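Local atomic coordinates of putative lipoprotein (Clostridium difficile, PDB entry 4EXR), a protein that is of unknown function but is a putative lipoprotein built from two PepSY-type (peptidase propeptide and YPEB) domains. Residues A[68-71]-A[72-75]. Residues are numbered along the deposited sequence; the frame is centred on the assembly and turned at random.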
loop_
_atom_site.group_PDB
_atom_site.type_symbol
_atom_site.label_atom_id
_atom_site.label_comp_id
_atom_site.label_asym_id
_atom_site.label_seq_id
_atom_site.Cartn_x
_atom_site.Cartn_y
_atom_site.Cartn_z
ATOM N N GLY A 68 3.152 -10.262 6.555
ATOM C CA GLY A 68 3.319 -10.651 7.940
ATOM C C GLY A 68 2.686 -9.628 8.853
ATOM O O GLY A 68 2.205 -8.591 8.395
ATOM N N VAL A 69 2.699 -9.922 10.143
ATOM C CA VAL A 69 2.091 -9.047 11.134
ATOM C C VAL A 69 2.924 -9.039 12.405
ATOM O O VAL A 69 3.648 -10.004 12.703
ATOM C CB VAL A 69 0.655 -9.515 11.514
ATOM C CG1 VAL A 69 -0.271 -9.519 10.290
ATOM C CG2 VAL A 69 0.682 -10.902 12.185
ATOM N N ASP A 70 2.816 -7.952 13.160
ATOM C CA ASP A 70 3.270 -7.963 14.540
ATOM C C ASP A 70 2.075 -7.617 15.431
ATOM O O ASP A 70 0.928 -7.896 15.058
ATOM C CB ASP A 70 4.532 -7.106 14.777
ATOM C CG ASP A 70 4.361 -5.618 14.416
ATOM O OD1 ASP A 70 3.233 -5.095 14.348
ATOM O OD2 ASP A 70 5.395 -4.950 14.225
ATOM N N ASP A 71 2.316 -7.049 16.604
ATOM C CA ASP A 71 1.199 -6.751 17.505
ATOM C C ASP A 71 0.355 -5.560 17.039
ATOM O O ASP A 71 -0.796 -5.407 17.463
ATOM C CB ASP A 71 1.706 -6.501 18.931
ATOM C CG ASP A 71 2.285 -7.750 19.579
ATOM O OD1 ASP A 71 1.975 -8.875 19.121
ATOM O OD2 ASP A 71 3.040 -7.604 20.564
ATOM N N ASN A 72 0.926 -4.739 16.157
ATOM C CA ASN A 72 0.361 -3.442 15.801
ATOM C C ASN A 72 0.055 -3.229 14.323
ATOM O O ASN A 72 -0.901 -2.530 13.982
ATOM C CB ASN A 72 1.316 -2.338 16.255
ATOM C CG ASN A 72 1.502 -2.323 17.763
ATOM O OD1 ASN A 72 2.628 -2.321 18.261
ATOM N ND2 ASN A 72 0.397 -2.330 18.490
ATOM N N ASN A 73 0.883 -3.818 13.457
ATOM C CA ASN A 73 0.838 -3.562 12.022
ATOM C C ASN A 73 0.770 -4.831 11.194
ATOM O O ASN A 73 1.172 -5.906 11.649
ATOM C CB ASN A 73 2.103 -2.818 11.566
ATOM C CG ASN A 73 2.234 -1.444 12.181
ATOM O OD1 ASN A 73 1.266 -0.692 12.261
ATOM N ND2 ASN A 73 3.442 -1.102 12.609
ATOM N N GLU A 74 0.263 -4.697 9.972
ATOM C CA GLU A 74 0.510 -5.685 8.933
ATOM C C GLU A 74 1.526 -5.118 7.959
ATOM O O GLU A 74 1.580 -3.903 7.731
ATOM C CB GLU A 74 -0.769 -6.077 8.193
ATOM C CG GLU A 74 -1.623 -4.923 7.734
ATOM C CD GLU A 74 -2.931 -5.406 7.138
ATOM O OE1 GLU A 74 -2.931 -6.502 6.538
ATOM O OE2 GLU A 74 -3.955 -4.702 7.280
ATOM N N TYR A 75 2.328 -6.008 7.394
ATOM C CA TYR A 75 3.423 -5.612 6.517
ATOM C C TYR A 75 3.309 -6.439 5.255
ATOM O O TYR A 75 2.994 -7.628 5.311
ATOM C CB TYR A 75 4.766 -5.923 7.163
ATOM C CG TYR A 75 4.988 -5.251 8.483
ATOM C CD1 TYR A 75 5.340 -3.908 8.547
ATOM C CD2 TYR A 75 4.851 -5.957 9.678
ATOM C CE1 TYR A 75 5.541 -3.281 9.772
ATOM C CE2 TYR A 75 5.064 -5.342 10.892
ATOM C CZ TYR A 75 5.409 -4.005 10.934
ATOM O OH TYR A 75 5.614 -3.392 12.149
HETATM O O HOH W 1 -0.485 -8.988 6.442
#
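Asp70 and Tyr75 meet beside the turn of a beta hairpin that joins strand 61-69 to strand 73-80. The hairpin is part of the antiparallel sheet, within the first PepSY range. Tyr75 OH donates to Asp70 OD2 at 2.6 Å. Asp70 OD2 sits at the edge of the Tyr75 ring, in its plane. The carboxylate stands almost upright to the ring, 87° between the planes, and the hydroxyl reaches OD2 from above the carboxylate plane. The other oxygen serves the turn. Asn73 N donates to Asp70 OD1 at 2.8 Å, nearly in line with the CG-OD1 bond. Asn72 N reaches Asp70 OD1 from above the plane, at 3.0 Å, and makes an Asx turn. Asp70 chi1 of 59° brings OD1 to both N-H groups. Across the hairpin, Asp70 N donates to Asn73 O at 3.0 Å. Farther along, Gly68 and Tyr75 form a hydrogen-bonded antiparallel pair. The Tyr75 ring also stacks on Tyr45. The side with Asp70 and Tyr75 is tight.

Between the two segments, the face with Val69 and Glu74 is looser. Val69 CG1 and Glu74 CB only touch, at 4.1 Å. The Glu74 carboxylate leads away, linked to Gly68 O by weak bonds through one water. At the turn, Asn72 is exposed, and Asp71 turns outward to a salt bridge with Arg104.

Three donors thus share one carboxylate. They probably hold its rotation, may stabilise its negative charge, and tie the turn to the tyrosine on the strand.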